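PDB 6FXW: putative ribose 5-phosphate isomerase from Leishmania infantum, which probably interconverts ribose 5-phosphate and ribulose 5-phosphate in the pentose phosphate pathway. Local coordinates for residues Met24-Ala29 and Val122-Ile127; Met39-Asp44 and Pro50-Gln55; Ala81-Lys84 and Arg89-Leu92; His105-Ile110 and Thr133-Glu138. One frame throughout, in Å; residues are numbered along the deposited sequence.

Overall arrangement
The four contacts illustrate how a Rossmann-like alpha/beta sandwich is held together. Contact 1 pairs helices 20-29 and 120-131 beside the parallel sheet and joins parts far apart in sequence, so that contacts 2 and 3 are nested within its loop, while contact 4 crosses it along the chain. Its centre lies about 19 Å from each of the others. Contacts 2 and 3 meet where helices 49-61 and 76-83 pack, their centres about 15 Å apart. Contacts 3 and 4, about 14 Å between centres, share backbone bonds between strands 90-92 and 110-114 and a sulfate held by Arg89 and His109. Contacts 2 and 3 touch the fourth subunit, so this side helps build the tetramer.

Contact 1: Met24-Ala29 and Val122-Ile127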
loop_
_atom_site.group_PDB
_atom_site.type_symbol
_atom_site.label_atom_id
_atom_site.label_comp_id
_atom_site.label_asym_id
_atom_site.label_seq_id
_atom_site.Cartn_x
_atom_site.Cartn_y
_atom_site.Cartn_z
ATOM N N MET A 24 -15.133 -15.587 -1.934
ATOM C CA MET A 24 -15.260 -17.032 -1.655
ATOM C C MET A 24 -14.681 -17.808 -2.807
ATOM O O MET A 24 -13.965 -18.757 -2.595
ATOM C CB MET A 24 -16.708 -17.462 -1.507
ATOM C CG MET A 24 -17.260 -17.086 -0.184
ATOM S SD MET A 24 -19.025 -17.398 -0.163
ATOM C CE MET A 24 -19.185 -19.179 -0.242
ATOM N N ASP A 25 -14.944 -17.314 -4.019
ATOM C CA ASP A 25 -14.362 -17.971 -5.208
ATOM C C ASP A 25 -12.864 -17.984 -5.193
ATOM O O ASP A 25 -12.202 -18.989 -5.533
ATOM C CB ASP A 25 -14.833 -17.310 -6.504
ATOM C CG ASP A 25 -16.290 -17.522 -6.800
ATOM O OD1 ASP A 25 -16.906 -18.391 -6.200
ATOM O OD2 ASP A 25 -16.866 -16.710 -7.522
ATOM N N MET A 26 -12.237 -16.882 -4.787
ATOM C CA MET A 26 -10.759 -16.869 -4.584
ATOM C C MET A 26 -10.214 -17.854 -3.594
ATOM O O MET A 26 -9.132 -18.447 -3.773
ATOM C CB MET A 26 -10.261 -15.472 -4.169
ATOM C CG MET A 26 -10.580 -14.419 -5.135
ATOM S SD MET A 26 -10.079 -12.785 -4.428
ATOM C CE MET A 26 -10.180 -12.136 -5.954
ATOM N N VAL A 27 -10.917 -17.994 -2.457
ATOM C CA VAL A 27 -10.528 -18.903 -1.471
ATOM C C VAL A 27 -10.556 -20.331 -2.065
ATOM O O VAL A 27 -9.614 -21.099 -1.896
ATOM C CB VAL A 27 -11.387 -18.823 -0.212
ATOM C CG1 VAL A 27 -10.957 -19.898 0.780
ATOM C CG2 VAL A 27 -11.287 -17.431 0.409
ATOM N N ASN A 28 -11.642 -20.670 -2.715
ATOM C CA ASN A 28 -11.784 -22.016 -3.301
ATOM C C ASN A 28 -10.703 -22.235 -4.377
ATOM O O ASN A 28 -10.047 -23.289 -4.438
ATOM C CB ASN A 28 -13.203 -22.155 -3.867
ATOM C CG ASN A 28 -14.217 -22.522 -2.790
ATOM O OD1 ASN A 28 -13.935 -23.372 -1.927
ATOM N ND2 ASN A 28 -15.362 -21.865 -2.805
ATOM N N ALA A 29 -10.447 -21.200 -5.160
ATOM C CA ALA A 29 -9.506 -21.350 -6.302
ATOM C C ALA A 29 -8.072 -21.371 -5.849
ATOM O O ALA A 29 -7.161 -21.711 -6.632
ATOM C CB ALA A 29 -9.740 -20.238 -7.279
ATOM N N VAL A 122 -5.154 -7.588 -5.300
ATOM C CA VAL A 122 -4.337 -7.594 -4.099
ATOM C C VAL A 122 -4.973 -8.528 -3.046
ATOM O O VAL A 122 -4.260 -9.285 -2.414
ATOM C CB VAL A 122 -4.154 -6.140 -3.574
ATOM C CG1 VAL A 122 -3.587 -6.094 -2.161
ATOM C CG2 VAL A 122 -3.278 -5.400 -4.532
ATOM N N ILE A 123 -6.297 -8.476 -2.913
ATOM C CA ILE A 123 -6.971 -9.417 -2.005
ATOM C C ILE A 123 -6.704 -10.864 -2.417
ATOM O O ILE A 123 -6.433 -11.693 -1.539
ATOM C CB ILE A 123 -8.447 -9.116 -1.948
ATOM C CG1 ILE A 123 -8.693 -7.796 -1.193
ATOM C CG2 ILE A 123 -9.298 -10.240 -1.311
ATOM C CD1 ILE A 123 -10.084 -7.246 -1.232
ATOM N N ARG A 124 -6.676 -11.167 -3.694
ATOM C CA ARG A 124 -6.371 -12.538 -4.140
ATOM C C ARG A 124 -4.995 -12.986 -3.626
ATOM O O ARG A 124 -4.834 -14.079 -3.026
ATOM C CB ARG A 124 -6.459 -12.636 -5.654
ATOM C CG ARG A 124 -6.290 -14.086 -6.091
ATOM C CD ARG A 124 -6.135 -14.241 -7.601
ATOM N NE ARG A 124 -7.108 -13.570 -8.377
ATOM C CZ ARG A 124 -8.335 -14.054 -8.668
ATOM N NH1 ARG A 124 -8.799 -15.259 -8.230
ATOM N NH2 ARG A 124 -9.116 -13.310 -9.385
ATOM N N ASP A 125 -3.975 -12.137 -3.841
ATOM C CA ASP A 125 -2.636 -12.460 -3.384
ATOM C C ASP A 125 -2.545 -12.594 -1.905
ATOM O O ASP A 125 -1.887 -13.482 -1.368
ATOM C CB ASP A 125 -1.651 -11.387 -3.887
ATOM C CG ASP A 125 -0.214 -11.516 -3.295
ATOM O OD1 ASP A 125 0.370 -12.592 -3.362
ATOM O OD2 ASP A 125 0.263 -10.402 -2.979
ATOM N N ILE A 126 -3.225 -11.713 -1.173
ATOM C CA ILE A 126 -3.195 -11.767 0.282
ATOM C C ILE A 126 -3.752 -13.126 0.756
ATOM O O ILE A 126 -3.167 -13.789 1.643
ATOM C CB ILE A 126 -3.973 -10.610 0.911
ATOM C CG1 ILE A 126 -3.348 -9.228 0.636
ATOM C CG2 ILE A 126 -4.184 -10.806 2.401
ATOM C CD1 ILE A 126 -4.215 -8.029 0.979
ATOM N N ILE A 127 -4.928 -13.477 0.226
ATOM C CA ILE A 127 -5.593 -14.707 0.628
ATOM C C ILE A 127 -4.741 -15.900 0.319
ATOM O O ILE A 127 -4.531 -16.755 1.210
ATOM C CB ILE A 127 -6.991 -14.751 0.011
ATOM C CG1 ILE A 127 -7.930 -13.753 0.657
ATOM C CG2 ILE A 127 -7.607 -16.139 0.166
ATOM C CD1 ILE A 127 -9.347 -13.627 0.031
#
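Met26 and Val27 pack against Ile123, Arg124 and Ile127 in a largely buried helix-helix contact, made where helices 20-29 and 120-131 lie next to one another beside the parallel sheet of a Rossmann-like fold. The axes of the two short segments come within 9.8 Å and run in the same general sense, with a signed crossing angle of -42°, as expected of neighbouring helices that follow a twisted sheet. No hydrogen bond spans the interface, and its cohesion comes from close side-chain packing. Met26 does most of this work. Its CG sits beside its own backbone N (chi1 -58°) and the chain beyond is extended, which carries the thioether straight across to the other helix. There Met26 SD rests 3.7 Å from Arg124 CA, and on its flank it meets Ile123 CG2 at 4.1 Å. The terminal methyl goes further: Met26 CE stands 3.7 Å above the plane of the Arg124 guanidinium, over its centre. Arg124 bends at chi3 (-50°), which folds its guanidinium back over the methionine methyl; the two side chains cross at about a right angle. Arg124 NE forms a salt bridge with Glu121, so the polar edge is used while one face takes the methyl. Closer to the sheet, Val27 CG2 and Ile127 CG2 touch at 3.9 Å. Beneath them both residues reach Ile69 of strand 67-72, with Val27 also leaning on Ala33 and Val36 of strand 33-38 and Ile127 on Leu111 of strand 110-114, so the helix pair spans several neighbouring strands.

Contact 2: Met39-Asp44 and Pro50-Gln55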
loop_
_atom_site.group_PDB
_atom_site.type_symbol
_atom_site.label_atom_id
_atom_site.label_comp_id
_atom_site.label_asym_id
_atom_site.label_seq_id
_atom_site.Cartn_x
_atom_site.Cartn_y
_atom_site.Cartn_z
ATOM N N MET A 39 -20.075 -16.658 6.624
ATOM C CA MET A 39 -20.811 -16.228 7.754
ATOM C C MET A 39 -20.987 -14.852 7.904
ATOM O O MET A 39 -21.098 -14.439 9.022
ATOM C CB MET A 39 -20.185 -16.746 9.093
ATOM C CG MET A 39 -19.224 -17.871 8.951
ATOM S SD MET A 39 -18.583 -18.342 10.533
ATOM C CE MET A 39 -18.594 -20.055 10.155
ATOM N N GLY A 40 -21.048 -14.119 6.824
ATOM C CA GLY A 40 -21.498 -12.754 6.772
ATOM C C GLY A 40 -22.914 -12.661 6.405
ATOM O O GLY A 40 -23.603 -13.704 6.370
ATOM N N PRO A 41 -23.412 -11.432 6.120
ATOM C CA PRO A 41 -24.755 -11.202 5.806
ATOM C C PRO A 41 -25.209 -11.820 4.481
ATOM O O PRO A 41 -24.467 -11.832 3.497
ATOM C CB PRO A 41 -24.895 -9.693 5.740
ATOM C CG PRO A 41 -23.517 -9.125 5.483
ATOM C CD PRO A 41 -22.611 -10.155 6.021
ATOM N N SER A 42 -26.428 -12.368 4.498
ATOM C CA SER A 42 -27.006 -12.966 3.290
ATOM C C SER A 42 -28.163 -12.116 2.841
ATOM O O SER A 42 -29.081 -12.584 2.282
ATOM C CB SER A 42 -27.404 -14.442 3.527
ATOM O OG SER A 42 -26.221 -15.257 3.461
ATOM N N SER A 43 -28.073 -10.842 3.155
ATOM C CA SER A 43 -29.042 -9.863 2.661
ATOM C C SER A 43 -28.330 -8.568 2.492
ATOM O O SER A 43 -27.261 -8.375 3.098
ATOM C CB SER A 43 -30.169 -9.620 3.651
ATOM O OG SER A 43 -30.764 -8.387 3.292
ATOM N N ASP A 44 -28.949 -7.660 1.701
ATOM C CA ASP A 44 -28.423 -6.337 1.458
ATOM C C ASP A 44 -28.712 -5.307 2.520
ATOM O O ASP A 44 -29.119 -4.155 2.230
ATOM C CB ASP A 44 -28.903 -5.874 0.088
ATOM C CG ASP A 44 -28.088 -4.711 -0.471
ATOM O OD1 ASP A 44 -26.947 -4.458 -0.013
ATOM O OD2 ASP A 44 -28.629 -4.060 -1.382
ATOM N N PRO A 50 -18.522 -6.217 14.388
ATOM C CA PRO A 50 -18.173 -7.102 15.489
ATOM C C PRO A 50 -18.995 -8.348 15.612
ATOM O O PRO A 50 -18.477 -9.384 16.068
ATOM C CB PRO A 50 -18.349 -6.197 16.711
ATOM C CG PRO A 50 -18.184 -4.774 16.157
ATOM C CD PRO A 50 -18.850 -4.855 14.846
ATOM N N ASP A 51 -20.240 -8.264 15.187
ATOM C CA ASP A 51 -21.065 -9.454 15.278
ATOM C C ASP A 51 -20.566 -10.612 14.378
ATOM O O ASP A 51 -20.673 -11.799 14.766
ATOM C CB ASP A 51 -22.512 -9.148 14.957
ATOM C CG ASP A 51 -23.185 -8.130 15.944
ATOM O OD1 ASP A 51 -22.869 -8.225 17.156
ATOM O OD2 ASP A 51 -23.950 -7.243 15.490
ATOM N N TYR A 52 -20.069 -10.278 13.190
ATOM C CA TYR A 52 -19.549 -11.255 12.274
ATOM C C TYR A 52 -18.127 -11.684 12.595
ATOM O O TYR A 52 -17.793 -12.861 12.427
ATOM C CB TYR A 52 -19.711 -10.683 10.843
ATOM C CG TYR A 52 -21.209 -10.527 10.497
ATOM C CD1 TYR A 52 -21.930 -11.573 10.027
ATOM C CD2 TYR A 52 -21.869 -9.372 10.789
ATOM C CE1 TYR A 52 -23.286 -11.444 9.817
ATOM C CE2 TYR A 52 -23.231 -9.256 10.604
ATOM C CZ TYR A 52 -23.909 -10.301 10.138
ATOM O OH TYR A 52 -25.272 -10.221 9.944
ATOM N N ALA A 53 -17.320 -10.756 13.155
ATOM C CA ALA A 53 -16.075 -11.169 13.731
ATOM C C ALA A 53 -16.266 -12.278 14.744
ATOM O O ALA A 53 -15.593 -13.300 14.753
ATOM C CB ALA A 53 -15.390 -10.013 14.395
ATOM N N ALA A 54 -17.300 -12.098 15.609
ATOM C CA ALA A 54 -17.550 -13.078 16.667
ATOM C C ALA A 54 -17.950 -14.424 16.075
ATOM O O ALA A 54 -17.497 -15.486 16.582
ATOM C CB ALA A 54 -18.610 -12.522 17.604
ATOM N N GLN A 55 -18.788 -14.451 15.064
ATOM C CA GLN A 55 -19.130 -15.695 14.392
ATOM C C GLN A 55 -17.952 -16.492 13.934
ATOM O O GLN A 55 -17.816 -17.709 14.158
ATOM C CB GLN A 55 -20.144 -15.553 13.233
ATOM C CG GLN A 55 -21.517 -15.106 13.594
ATOM C CD GLN A 55 -22.502 -15.249 12.454
ATOM O OE1 GLN A 55 -23.143 -14.251 12.084
ATOM N NE2 GLN A 55 -22.667 -16.483 11.870
#
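Tyr52, on helix 49-61, projects its ring against Met39, Gly40 and Pro41 in the loop that follows strand 33-38, a surface contact within a strand-to-helix connection of the Rossmann-like fold. The aromatic contacts come first. Pro41 CD lies over one face of the Tyr52 ring, 4.3 Å from its centroid and 18° off the normal, a CH-pi contact displaced toward the rim. The ring edge is used differently: Met39 O approaches Tyr52 CD1 to 3.1 Å and lies in the ring plane. Gly40 CA approaches Tyr52 CD1 obliquely, at 3.5 Å. Loop backbone and proline wrap the side of the ring that bears CD1 and CE1. Pro41 is held through its carbonyl oxygen, which bonds to Tyr38 OH. Beside Tyr52, Asp51 forms a salt bridge with Lys147 of the fourth subunit.

A second group of contacts is made one helical turn along. Gln55, extended beyond CG, lays its amide alongside the loop, with NE2 3.7 Å from Met39 CB. Met39 has a nearly eclipsed first torsion (chi1 -17°), a strained setting that sends its chain along the helix toward Val56 and Ala59. The Met39 thioether passes the helix backbone, SD lying 3.8 Å from Gln55 O.

Contact 3: Ala81-Lys84 and Arg89-Leu92; sequences AANK and RAAL. With SO4 (sulfate ion), chain C.
Asn83 reaches the backbone of Ala90 with both ends of its side-chain amide, joining helix 76-83 to strand 90-92 in a beta-alpha-beta connection of the Rossmann-like sheet. With CG beside the backbone N (chi1 -78°), the amide faces the strand and serves as both acceptor and donor. Ala90 N gives its hydrogen to Asn83 OD1 at 2.9 Å, tilted well out of the carbonyl plane. In return Asn83 ND2 donates to Ala90 O, also at 2.9 Å, with that oxygen close to the amide plane. The pair mimics a neighbouring strand's peptide on the side of strand 90-92 turned from strand 110-114 and holds the amide in its rotation; ND2 has a further weak bond to Ser79 O. Beside it two methyls touch, Ala82 CB lying 3.6 Å from Ala90 CB.

Arg89 points the opposite way from Ala90, away from the helix. Its chain bends at chi3 (-60°) and its guanidinium is steadied by bonds from NE to Asn106 O and from NH2 to Asn107 O. The outer edge grips a sulfate, probably from the crystallisation liquor, through two nearly straight bonds of 2.9 Å, Arg89 NH1 to sulfate O4 and Arg89 NH2 to sulfate O1.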
loop_
_atom_site.group_PDB
_atom_site.type_symbol
_atom_site.label_atom_id
_atom_site.label_comp_id
_atom_site.label_asym_id
_atom_site.label_seq_id
_atom_site.Cartn_x
_atom_site.Cartn_y
_atom_site.Cartn_z
ATOM N N ALA A 81 -11.946 -6.271 16.826
ATOM C CA ALA A 81 -12.978 -7.122 17.432
ATOM C C ALA A 81 -12.480 -8.574 17.579
ATOM O O ALA A 81 -12.665 -9.219 18.622
ATOM C CB ALA A 81 -14.182 -7.104 16.582
ATOM N N ALA A 82 -11.845 -9.130 16.555
ATOM C CA ALA A 82 -11.413 -10.539 16.607
ATOM C C ALA A 82 -10.390 -10.783 17.673
ATOM O O ALA A 82 -10.324 -11.798 18.327
ATOM C CB ALA A 82 -10.908 -11.016 15.234
ATOM N N ASN A 83 -9.460 -9.811 17.788
ATOM C CA ASN A 83 -8.410 -9.926 18.805
ATOM C C ASN A 83 -8.941 -9.873 20.233
ATOM O O ASN A 83 -8.219 -10.229 21.163
ATOM C CB ASN A 83 -7.265 -8.947 18.578
ATOM C CG ASN A 83 -6.316 -9.402 17.500
ATOM O OD1 ASN A 83 -5.795 -10.513 17.549
ATOM N ND2 ASN A 83 -6.056 -8.526 16.499
ATOM N N LYS A 84 -10.167 -9.455 20.420
ATOM C CA LYS A 84 -10.781 -9.494 21.755
ATOM C C LYS A 84 -11.156 -10.879 22.205
ATOM O O LYS A 84 -11.385 -11.111 23.392
ATOM C CB LYS A 84 -11.987 -8.589 21.867
ATOM C CG LYS A 84 -11.648 -7.100 21.719
ATOM C CD LYS A 84 -10.562 -6.547 22.607
ATOM C CE LYS A 84 -10.280 -5.101 22.366
ATOM N NZ LYS A 84 -9.320 -4.668 23.452
ATOM N N ARG A 89 -5.579 -14.838 17.333
ATOM C CA ARG A 89 -4.682 -13.782 16.837
ATOM C C ARG A 89 -5.191 -13.448 15.434
ATOM O O ARG A 89 -5.214 -14.296 14.511
ATOM C CB ARG A 89 -3.267 -14.279 16.755
ATOM C CG ARG A 89 -2.628 -14.560 18.150
ATOM C CD ARG A 89 -1.157 -15.024 18.094
ATOM N NE ARG A 89 -0.974 -16.239 17.357
ATOM C CZ ARG A 89 -1.212 -17.466 17.879
ATOM N NH1 ARG A 89 -1.622 -17.583 19.173
ATOM N NH2 ARG A 89 -1.081 -18.536 17.124
ATOM N N ALA A 90 -5.499 -12.184 15.238
ATOM C CA ALA A 90 -6.131 -11.636 14.000
ATOM C C ALA A 90 -5.204 -10.600 13.421
ATOM O O ALA A 90 -4.801 -9.640 14.090
ATOM C CB ALA A 90 -7.483 -11.110 14.253
ATOM N N ALA A 91 -4.858 -10.764 12.145
ATOM C CA ALA A 91 -3.880 -9.897 11.478
ATOM C C ALA A 91 -4.464 -9.094 10.359
ATOM O O ALA A 91 -4.958 -9.671 9.339
ATOM C CB ALA A 91 -2.760 -10.730 10.895
ATOM N N LEU A 92 -4.390 -7.795 10.444
ATOM C CA LEU A 92 -4.743 -6.947 9.309
ATOM C C LEU A 92 -3.615 -6.984 8.264
ATOM O O LEU A 92 -2.478 -6.635 8.578
ATOM C CB LEU A 92 -5.049 -5.531 9.786
ATOM C CG LEU A 92 -5.650 -4.590 8.741
ATOM C CD1 LEU A 92 -6.205 -3.327 9.342
ATOM C CD2 LEU A 92 -4.437 -4.116 7.846
HETATM S S SO4 C . -2.511 -21.402 19.045
HETATM O O1 SO4 C . -1.677 -21.302 17.801
HETATM O O2 SO4 C . -3.957 -21.670 18.626
HETATM O O3 SO4 C . -1.974 -22.570 19.835
HETATM O O4 SO4 C . -2.415 -20.244 19.980
#

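Contact 4: His105-Ile110 and Thr133-Glu138. With SO4 (sulfate ion), chain C.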
loop_
_atom_site.group_PDB
_atom_site.type_symbol
_atom_site.label_atom_id
_atom_site.label_comp_id
_atom_site.label_asym_id
_atom_site.label_seq_id
_atom_site.Cartn_x
_atom_site.Cartn_y
_atom_site.Cartn_z
ATOM N N HIS A 105 5.567 -15.120 11.358
ATOM C CA HIS A 105 5.949 -14.573 12.652
ATOM C C HIS A 105 4.849 -14.629 13.643
ATOM O O HIS A 105 5.037 -15.077 14.779
ATOM C CB HIS A 105 6.418 -13.110 12.482
ATOM C CG HIS A 105 7.690 -12.998 11.747
ATOM N ND1 HIS A 105 8.235 -11.751 11.443
ATOM C CD2 HIS A 105 8.495 -13.921 11.185
ATOM C CE1 HIS A 105 9.333 -11.947 10.742
ATOM N NE2 HIS A 105 9.537 -13.247 10.570
ATOM N N ASN A 106 3.657 -14.146 13.290
ATOM C CA ASN A 106 2.597 -13.997 14.272
ATOM C C ASN A 106 1.628 -15.202 14.364
ATOM O O ASN A 106 0.807 -15.228 15.269
ATOM C CB ASN A 106 1.782 -12.748 14.017
ATOM C CG ASN A 106 2.634 -11.519 13.768
ATOM O OD1 ASN A 106 2.760 -11.125 12.605
ATOM N ND2 ASN A 106 3.305 -10.979 14.796
ATOM N N ASN A 107 1.832 -16.200 13.507
ATOM C CA ASN A 107 1.050 -17.405 13.457
ATOM C C ASN A 107 -0.425 -17.065 13.619
ATOM O O ASN A 107 -1.181 -17.650 14.422
ATOM C CB ASN A 107 1.513 -18.374 14.552
ATOM C CG ASN A 107 0.964 -19.777 14.354
ATOM O OD1 ASN A 107 0.332 -20.077 13.356
ATOM N ND2 ASN A 107 1.175 -20.624 15.376
ATOM N N ALA A 108 -0.959 -16.124 12.826
ATOM C CA ALA A 108 -2.313 -15.619 13.003
ATOM C C ALA A 108 -3.369 -16.629 12.566
ATOM O O ALA A 108 -3.177 -17.366 11.565
ATOM C CB ALA A 108 -2.561 -14.357 12.172
ATOM N N HIS A 109 -4.420 -16.715 13.324
ATOM C CA HIS A 109 -5.595 -17.512 12.953
ATOM C C HIS A 109 -6.479 -16.901 11.947
ATOM O O HIS A 109 -7.154 -17.618 11.191
ATOM C CB HIS A 109 -6.496 -17.786 14.180
ATOM C CG HIS A 109 -5.794 -18.377 15.349
ATOM N ND1 HIS A 109 -5.191 -17.568 16.313
ATOM C CD2 HIS A 109 -5.556 -19.679 15.733
ATOM C CE1 HIS A 109 -4.624 -18.356 17.236
ATOM N NE2 HIS A 109 -4.817 -19.643 16.915
ATOM N N ILE A 110 -6.535 -15.562 11.938
ATOM C CA ILE A 110 -7.536 -14.799 11.134
ATOM C C ILE A 110 -6.821 -13.737 10.340
ATOM O O ILE A 110 -5.959 -13.025 10.888
ATOM C CB ILE A 110 -8.647 -14.196 12.012
ATOM C CG1 ILE A 110 -9.459 -15.328 12.744
ATOM C CG2 ILE A 110 -9.585 -13.321 11.156
ATOM C CD1 ILE A 110 -10.563 -14.836 13.589
ATOM N N THR A 133 1.055 -20.152 3.953
ATOM C CA THR A 133 2.270 -19.835 4.667
ATOM C C THR A 133 2.165 -20.433 6.075
ATOM O O THR A 133 1.208 -20.292 6.784
ATOM C CB THR A 133 2.562 -18.306 4.711
ATOM O OG1 THR A 133 2.592 -17.782 3.399
ATOM C CG2 THR A 133 3.879 -18.015 5.404
ATOM N N GLU A 134 3.234 -21.136 6.467
ATOM C CA GLU A 134 3.333 -21.717 7.810
ATOM C C GLU A 134 4.167 -20.910 8.750
ATOM O O GLU A 134 5.049 -20.136 8.286
ATOM C CB GLU A 134 3.892 -23.138 7.698
ATOM C CG GLU A 134 2.809 -24.118 7.189
ATOM C CD GLU A 134 1.598 -24.242 8.127
ATOM O OE1 GLU A 134 0.529 -23.510 7.986
ATOM O OE2 GLU A 134 1.707 -25.094 9.046
ATOM N N PRO A 135 3.940 -21.054 10.065
ATOM C CA PRO A 135 4.741 -20.353 11.044
ATOM C C PRO A 135 6.185 -20.845 11.057
ATOM O O PRO A 135 6.432 -22.039 10.837
ATOM C CB PRO A 135 4.025 -20.605 12.343
ATOM C CG PRO A 135 3.171 -21.810 12.113
ATOM C CD PRO A 135 2.919 -21.921 10.686
ATOM N N LEU A 136 7.126 -19.942 11.191
ATOM C CA LEU A 136 8.594 -20.247 11.007
ATOM C C LEU A 136 8.954 -20.946 12.285
ATOM O O LEU A 136 8.360 -20.703 13.337
ATOM C CB LEU A 136 9.471 -19.013 10.867
ATOM C CG LEU A 136 9.509 -18.419 9.492
ATOM C CD1 LEU A 136 10.302 -17.135 9.514
ATOM C CD2 LEU A 136 10.009 -19.345 8.389
ATOM N N ALA A 137 9.931 -21.844 12.131
ATOM C CA ALA A 137 10.412 -22.663 13.230
ATOM C C ALA A 137 11.328 -21.928 14.197
ATOM O O ALA A 137 11.369 -22.337 15.364
ATOM C CB ALA A 137 11.107 -23.901 12.658
ATOM N N GLU A 138 12.071 -20.877 13.787
ATOM C CA GLU A 138 12.775 -20.092 14.842
ATOM C C GLU A 138 11.862 -19.589 15.999
ATOM O O GLU A 138 10.691 -18.888 15.877
ATOM C CB GLU A 138 13.792 -19.024 14.406
ATOM C CG GLU A 138 14.294 -18.081 15.553
ATOM C CD GLU A 138 15.486 -18.486 16.457
ATOM O OE1 GLU A 138 15.731 -17.808 17.464
ATOM O OE2 GLU A 138 16.226 -19.440 16.181
HETATM S S SO4 C . -2.511 -21.402 19.045
HETATM O O1 SO4 C . -1.677 -21.302 17.801
HETATM O O2 SO4 C . -3.957 -21.670 18.626
HETATM O O3 SO4 C . -1.974 -22.570 19.835
HETATM O O4 SO4 C . -2.415 -20.244 19.980
#
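Asn107 and Pro135 bring the two loops closest, their CA atoms 5.3 Å apart, where Asn107, just past helix 96-104, has turned to positive phi (42°). In the Rossmann-like fold this is a surface contact between two loops: one leads from that helix into strand 110-114, the other into the last modelled helix, 139-155. Asn107 CG lies anti to the backbone N (chi1 -167°), which directs the amide at the proline, and Pro135 CG packs 3.6 Å from Asn107 OD1. That oxygen is not left to apolar company, since Arg103 NH1 bonds to it; the arginine also touches Pro135. His105 and Leu136 run alongside each other in the same direction. The leucine methyl CD1 comes to the rim of the imidazole, 4.0 Å from His105 CD2 and near the ring plane. The ring of His105 stacks with that of His141, and a second sulfate, probably from the crystallisation liquor, lies about 4 Å from its side chain and may mark an anion-accepting pocket. The backbone of Leu136 is tied to Gln104, which links the second loop to helix 96-104.

At the other end of 105-110, His109 adds a further bond to the sulfate held by Arg89. Its ND1 takes a bond from the backbone N of Arg89, which orients the ring, and His109 NE2 donates to sulfate O2 at 2.8 Å, nearly straight (169°) and in the ring plane.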